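Local coordinates for protein CCMAN5 (Cellulosimicrobium cellulans, PDB 2XSG) that hydrolyses alpha-mannosides as a calcium-binding bacterial glycosidase of family GH92, and probably uncaps mannose-6-phosphate on yeast-made glycans, at residues Asp182-Leu187 against Leu209-Val214; Arg292-Ser298 against Phe694-Thr700; Thr299-Pro303 against Gly713-Asp717. All coordinates share one frame; numbering follows the deposited sequence.

Contact 1: Asp182-Leu187 against Leu209-Val214; sequences DGTVEL and LQPATV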
# COMPACT_ATOMS: atom_id res chain seq x y z
N ASP A 182 31.30 -28.84 -4.55
CA ASP A 182 32.00 -28.12 -3.49
C ASP A 182 31.38 -28.32 -2.11
O ASP A 182 31.84 -27.74 -1.12
CB ASP A 182 32.13 -26.63 -3.80
CG ASP A 182 30.79 -25.91 -3.84
OD1 ASP A 182 29.75 -26.50 -3.46
OD2 ASP A 182 30.80 -24.74 -4.26
N GLY A 183 30.33 -29.13 -2.03
CA GLY A 183 29.71 -29.40 -0.73
C GLY A 183 28.58 -28.47 -0.31
O GLY A 183 27.92 -28.71 0.71
N THR A 184 28.37 -27.39 -1.07
CA THR A 184 27.23 -26.48 -0.78
C THR A 184 25.89 -27.13 -1.18
O THR A 184 25.85 -28.05 -2.00
CB THR A 184 27.35 -25.09 -1.46
OG1 THR A 184 27.40 -25.23 -2.89
CG2 THR A 184 28.56 -24.30 -0.93
N VAL A 185 24.81 -26.64 -0.57
CA VAL A 185 23.47 -27.19 -0.77
C VAL A 185 22.57 -26.17 -1.44
O VAL A 185 22.64 -24.98 -1.16
CB VAL A 185 22.84 -27.69 0.55
CG1 VAL A 185 21.41 -28.19 0.33
CG2 VAL A 185 23.66 -28.82 1.13
N GLU A 186 21.77 -26.66 -2.38
CA GLU A 186 20.74 -25.87 -3.05
C GLU A 186 19.40 -26.55 -2.76
O GLU A 186 19.29 -27.79 -2.89
CB GLU A 186 21.00 -25.77 -4.56
CG GLU A 186 20.10 -24.77 -5.30
CD GLU A 186 18.90 -25.42 -5.98
OE1 GLU A 186 18.84 -26.66 -5.99
OE2 GLU A 186 18.02 -24.68 -6.49
N LEU A 187 18.44 -25.75 -2.30
CA LEU A 187 17.08 -26.17 -1.98
C LEU A 187 16.14 -25.48 -2.94
O LEU A 187 16.33 -24.30 -3.25
CB LEU A 187 16.71 -25.75 -0.55
CG LEU A 187 17.56 -26.19 0.64
CD1 LEU A 187 17.01 -25.63 1.96
CD2 LEU A 187 17.66 -27.71 0.71
N LEU A 209 26.44 -20.85 0.92
CA LEU A 209 27.72 -20.46 0.37
C LEU A 209 28.86 -21.24 1.04
O LEU A 209 30.02 -21.12 0.62
CB LEU A 209 27.93 -18.94 0.51
CG LEU A 209 26.85 -18.08 -0.16
CD1 LEU A 209 27.05 -16.61 0.19
CD2 LEU A 209 26.84 -18.27 -1.69
N GLN A 210 28.53 -22.02 2.06
CA GLN A 210 29.47 -22.92 2.75
C GLN A 210 28.95 -24.34 2.69
O GLN A 210 27.75 -24.53 2.42
CB GLN A 210 29.68 -22.48 4.21
CG GLN A 210 30.49 -21.20 4.36
CD GLN A 210 29.67 -19.96 4.01
OE1 GLN A 210 30.20 -18.97 3.49
NE2 GLN A 210 28.38 -20.01 4.31
N PRO A 211 29.84 -25.35 2.86
CA PRO A 211 29.36 -26.73 2.80
C PRO A 211 28.39 -27.04 3.94
O PRO A 211 28.55 -26.52 5.06
CB PRO A 211 30.65 -27.57 2.95
CG PRO A 211 31.75 -26.66 2.52
CD PRO A 211 31.32 -25.27 2.88
N ALA A 212 27.39 -27.86 3.64
CA ALA A 212 26.37 -28.18 4.62
C ALA A 212 25.84 -29.58 4.35
O ALA A 212 25.93 -30.07 3.23
CB ALA A 212 25.22 -27.16 4.56
N THR A 213 25.35 -30.25 5.40
CA THR A 213 24.57 -31.46 5.22
C THR A 213 23.12 -31.09 5.50
O THR A 213 22.84 -30.01 6.02
CB THR A 213 25.02 -32.63 6.13
OG1 THR A 213 24.97 -32.22 7.50
CG2 THR A 213 26.44 -33.13 5.75
N VAL A 214 22.19 -31.97 5.18
CA VAL A 214 20.79 -31.58 5.19
C VAL A 214 19.83 -32.74 5.47
O VAL A 214 20.06 -33.89 5.06
CB VAL A 214 20.44 -30.80 3.88
CG1 VAL A 214 20.80 -31.63 2.66
CG2 VAL A 214 18.97 -30.31 3.84
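Val185 sets its two methyl groups against the 209-214 segment by one torsion: with CG1 anti to the backbone N (chi1 177°), CG1 meets CG1 of Val214, while CG2, anti to the carbonyl carbon, rests 3.3 Å from the carbonyl O of Ala212 and also touches its CB. The two valines pass each other at a slant, 4.2 Å between their CG1 atoms. The methyl CG2 of Thr184 lies 3.5 Å from Gln210 O. Its OG1, also hydrogen-bonded to Arg180 NE, donates to the syn lone pair of Asp182 OD1, which takes the Thr184 amide as well, from above the carboxylate plane, in an Asx turn. Backbone pairing is limited to one bond, Ala212 N to Gly183 O at 3.1 Å, and the same oxygen receives a CA-H contact from Pro211. At the backbone angles of Gly183 (phi 91°) a CB would jam against the carbonyl O of Asp182, and it would also press on Pro211 CB. The strand axes diverge at 43°, and apolar side chains fill the angle between two sheets of the N-terminal domain: Val185 and Leu187 touch Val177 of strand 169-179, and strand 235-240 adds Leu238 beside Val185 and Phe240 beside Ala212.

Contact 2: Arg292-Ser298 against Phe694-Thr700; sequences RVAIDAS and FDSTTIT
The CG2 methyl of Ile295 sits over one face of the Phe694 ring, offset toward its rim, 3.8 Å from the centroid and 20° off the normal in a CH-pi contact, and Ile295 CD1 lies 3.5 Å from Phe694 CE2. Ala297 CB comes 3.4 Å from Phe694 CD1. On the face of the sheet that carries Ile295, Val293 CG1 packs on the CG2 methyl of Thr697, and Val293 CG2 reaches Ile699 CG1. Behind these side chains stands the antiparallel pairing. Ala294 and Thr698 exchange both backbone bonds, as do Asp296 and Ser696, the bond from Asp296 N to Ser696 O being almost straight at 175°. Asp695 joins Ser696 opposite Asp296, a classic beta bulge, and the Asp695 carboxylate meets the chain just after strand 293-296, where OD1 accepts from Ser298 N at 3.0 Å from well above its plane. Waters finish the outer layer. One joins Ala294 O to the hydroxyls of Ser696 and Thr698; another lies in plane at the edge of the Arg292 guanidinium, linking NH1 to Thr700 O, while Asp702 forms a salt bridge with the same NH1. Strand 293-296 is an outermost strand, within this chain, of its mixed sheet, with strand 706-712 on the far side of 696-700, and helix 306-318 packs Phe311 and Tyr312 against Ile295 and Leu307 against Phe694.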
# COMPACT_ATOMS: atom_id res chain seq x y z
N ARG A 292 14.28 11.07 -6.75
CA ARG A 292 13.30 11.63 -7.67
C ARG A 292 12.61 12.85 -7.07
O ARG A 292 12.15 13.72 -7.82
CB ARG A 292 12.26 10.59 -8.07
CG ARG A 292 12.82 9.43 -8.88
CD ARG A 292 11.70 8.45 -9.24
NE ARG A 292 12.20 7.33 -10.05
CZ ARG A 292 12.36 7.37 -11.37
NH1 ARG A 292 12.06 8.48 -12.06
NH2 ARG A 292 12.82 6.30 -12.01
N VAL A 293 12.52 12.88 -5.74
CA VAL A 293 12.04 14.05 -5.00
C VAL A 293 13.12 14.65 -4.09
O VAL A 293 13.63 13.98 -3.17
CB VAL A 293 10.80 13.74 -4.15
CG1 VAL A 293 10.18 15.05 -3.64
CG2 VAL A 293 9.79 12.97 -4.96
N ALA A 294 13.49 15.89 -4.38
CA ALA A 294 14.50 16.60 -3.60
C ALA A 294 13.86 17.74 -2.83
O ALA A 294 13.17 18.59 -3.39
CB ALA A 294 15.62 17.13 -4.49
N ILE A 295 14.11 17.75 -1.53
CA ILE A 295 13.45 18.68 -0.63
C ILE A 295 14.42 19.64 0.09
O ILE A 295 15.50 19.26 0.54
CB ILE A 295 12.58 17.90 0.37
CG1 ILE A 295 11.30 17.46 -0.32
CG2 ILE A 295 12.25 18.73 1.60
CD1 ILE A 295 10.61 16.43 0.41
N ASP A 296 14.00 20.89 0.18
CA ASP A 296 14.68 21.91 0.94
C ASP A 296 13.66 22.33 2.00
O ASP A 296 12.64 22.94 1.68
CB ASP A 296 15.07 23.06 -0.02
CG ASP A 296 15.54 24.32 0.71
OD1 ASP A 296 15.69 24.31 1.96
OD2 ASP A 296 15.77 25.35 0.03
N ALA A 297 13.92 21.97 3.25
CA ALA A 297 12.99 22.24 4.36
C ALA A 297 13.67 23.08 5.44
O ALA A 297 14.54 22.60 6.15
CB ALA A 297 12.48 20.94 4.94
N SER A 298 13.25 24.34 5.57
CA SER A 298 13.81 25.27 6.56
C SER A 298 13.51 24.83 7.98
O SER A 298 12.58 24.05 8.22
CB SER A 298 13.23 26.68 6.37
OG SER A 298 11.81 26.68 6.61
N PHE A 694 7.02 22.16 2.33
CA PHE A 694 8.44 22.51 2.28
C PHE A 694 8.73 23.75 1.44
O PHE A 694 7.99 24.09 0.52
CB PHE A 694 9.26 21.32 1.78
CG PHE A 694 9.04 20.06 2.57
CD1 PHE A 694 9.38 19.99 3.92
CD2 PHE A 694 8.50 18.93 1.99
CE1 PHE A 694 9.17 18.82 4.66
CE2 PHE A 694 8.29 17.76 2.72
CZ PHE A 694 8.63 17.70 4.04
N ASP A 695 9.83 24.43 1.78
CA ASP A 695 10.25 25.64 1.08
C ASP A 695 10.40 25.39 -0.42
O ASP A 695 9.99 26.22 -1.22
CB ASP A 695 11.56 26.18 1.66
CG ASP A 695 11.43 26.52 3.12
OD1 ASP A 695 11.07 25.61 3.89
OD2 ASP A 695 11.67 27.70 3.49
N SER A 696 11.01 24.26 -0.78
CA SER A 696 11.12 23.84 -2.16
C SER A 696 10.99 22.31 -2.23
O SER A 696 11.57 21.60 -1.40
CB SER A 696 12.46 24.29 -2.76
OG SER A 696 12.59 23.86 -4.11
N THR A 697 10.21 21.83 -3.20
CA THR A 697 10.12 20.40 -3.50
C THR A 697 10.27 20.20 -5.03
O THR A 697 9.50 20.79 -5.79
CB THR A 697 8.82 19.80 -2.95
OG1 THR A 697 8.87 19.81 -1.51
CG2 THR A 697 8.59 18.39 -3.46
N THR A 698 11.27 19.42 -5.45
CA THR A 698 11.60 19.21 -6.87
C THR A 698 11.45 17.74 -7.26
O THR A 698 12.11 16.86 -6.69
CB THR A 698 13.06 19.68 -7.20
OG1 THR A 698 13.22 21.06 -6.87
CG2 THR A 698 13.40 19.48 -8.67
N ILE A 699 10.58 17.48 -8.23
CA ILE A 699 10.45 16.15 -8.80
C ILE A 699 11.19 16.13 -10.14
O ILE A 699 10.80 16.85 -11.06
CB ILE A 699 8.97 15.73 -9.00
CG1 ILE A 699 8.19 15.86 -7.68
CG2 ILE A 699 8.90 14.29 -9.57
CD1 ILE A 699 6.61 15.75 -7.84
N THR A 700 12.26 15.34 -10.21
CA THR A 700 13.08 15.20 -11.42
C THR A 700 12.66 13.97 -12.21
O THR A 700 12.63 12.86 -11.67
CB THR A 700 14.58 15.12 -11.05
OG1 THR A 700 14.92 16.23 -10.20
CG2 THR A 700 15.45 15.13 -12.30
O HOH W 1 10.66 10.86 -11.64
O HOH W 2 13.70 21.22 -4.07
O HOH W 3 10.22 28.95 5.36

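Contact 3: Thr299-Pro303 against Gly713-Asp717; sequences TATDP and GVSED
Glu716 reaches across the contact along its whole length. Its CB lies 4.1 Å from Ala300 O, and CG, anti to the carbonyl carbon (chi1 -77°), comes 3.6 Å from Thr301 O. From there the extended chain brings the carboxylate to the Pro303 ring, which approaches from the opposite direction: Glu716 CD meets Pro303 CD, OE1 is closest to Pro303 CG, and OE2 lies 3.6 Å from Pro303 CD. Each oxygen also accepts from a water, one donating to OE1 and to Ala300 O, the other to OE2 and to Thr301 O. At the base of the side chain Glu716 N donates to Ala300 O (3.1 Å), from above the carbonyl plane. Shortening Glu716 to an alanine would remove the carboxylate packed against Pro303 CG and CD and is likely to leave both bridging waters without their acceptor on this loop. Next to it Ser715 CB rests on Ala300 CB, and its OG accepts from Asp717 N in an ST turn and is also hydrogen-bonded to Ala718 N. Thr301 meets Val714 obliquely, its OG1 hydrogen-bonded to Phe693 O and Arg612 NH1. The two loops are thus joined by one direct bond and two water bridges, all using backbone carbonyls of 299-303 as acceptors, with the single Glu716 carboxylate serving both waters.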
# COMPACT_ATOMS: atom_id res chain seq x y z
N THR A 299 14.27 25.37 8.92
CA THR A 299 13.96 25.29 10.35
C THR A 299 12.53 25.71 10.64
O THR A 299 11.87 25.11 11.47
CB THR A 299 14.90 26.22 11.16
OG1 THR A 299 16.25 25.80 10.96
CG2 THR A 299 14.57 26.19 12.65
N ALA A 300 12.06 26.75 9.95
CA ALA A 300 10.73 27.31 10.22
C ALA A 300 9.58 26.28 10.07
O ALA A 300 8.66 26.24 10.89
CB ALA A 300 10.47 28.55 9.32
N THR A 301 9.66 25.46 9.03
CA THR A 301 8.63 24.47 8.74
C THR A 301 8.94 23.08 9.36
O THR A 301 8.05 22.28 9.59
CB THR A 301 8.40 24.35 7.21
OG1 THR A 301 7.16 23.70 6.96
CG2 THR A 301 9.54 23.58 6.52
N ASP A 302 10.22 22.82 9.63
CA ASP A 302 10.67 21.53 10.14
C ASP A 302 11.80 21.75 11.15
O ASP A 302 12.95 21.46 10.85
CB ASP A 302 11.17 20.67 8.97
CG ASP A 302 11.48 19.24 9.36
OD1 ASP A 302 11.11 18.77 10.46
OD2 ASP A 302 12.12 18.57 8.52
N PRO A 303 11.47 22.29 12.34
CA PRO A 303 12.54 22.64 13.29
C PRO A 303 13.40 21.45 13.77
O PRO A 303 14.58 21.63 14.04
CB PRO A 303 11.79 23.28 14.47
CG PRO A 303 10.36 22.89 14.31
CD PRO A 303 10.12 22.57 12.87
N GLY A 713 8.27 31.30 2.40
CA GLY A 713 7.86 31.63 3.76
C GLY A 713 7.04 30.58 4.51
O GLY A 713 6.53 30.87 5.58
N VAL A 714 6.92 29.36 3.99
CA VAL A 714 6.19 28.29 4.71
C VAL A 714 6.82 28.02 6.08
O VAL A 714 8.04 28.03 6.22
CB VAL A 714 6.13 26.96 3.90
CG1 VAL A 714 7.50 26.28 3.84
CG2 VAL A 714 5.07 26.01 4.48
N SER A 715 5.98 27.78 7.08
CA SER A 715 6.46 27.38 8.40
C SER A 715 5.38 26.54 9.04
O SER A 715 4.35 26.28 8.40
CB SER A 715 6.72 28.62 9.27
OG SER A 715 5.50 29.14 9.72
N GLU A 716 5.61 26.12 10.28
CA GLU A 716 4.59 25.40 11.04
C GLU A 716 3.34 26.24 11.24
O GLU A 716 2.25 25.71 11.42
CB GLU A 716 5.14 24.90 12.39
CG GLU A 716 6.02 23.67 12.26
CD GLU A 716 6.52 23.14 13.61
OE1 GLU A 716 6.80 23.95 14.52
OE2 GLU A 716 6.65 21.91 13.75
N ASP A 717 3.49 27.56 11.17
CA ASP A 717 2.38 28.47 11.39
C ASP A 717 1.91 29.06 10.07
O ASP A 717 0.74 29.42 9.93
CB ASP A 717 2.79 29.60 12.34
CG ASP A 717 3.05 29.11 13.76
OD1 ASP A 717 2.20 28.41 14.34
OD2 ASP A 717 4.12 29.46 14.31
O HOH W 4 7.69 26.64 13.96
O HOH W 5 6.92 20.41 11.42

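How the contacts relate
Contact 1 stands apart, its centre 49 Å from that of contact 2 and 57 Å from that of contact 3, and it closes within the N-terminal domain before the other two open. Contacts 2 and 3 lie side by side, centres 14 Å apart, and their segments alternate along the chain: 292-298 runs on into 299-303, and strand 706-712 carries the chain from 694-700 to 713-717. They touch where Val714 CG1 packs on Phe694 and Asp695. A local closure of 22 residues in one domain thus contrasts with a pair through which the chain at 292-303 is tied, by strand and then by loop, to the segments within 694-717 some 400 residues on.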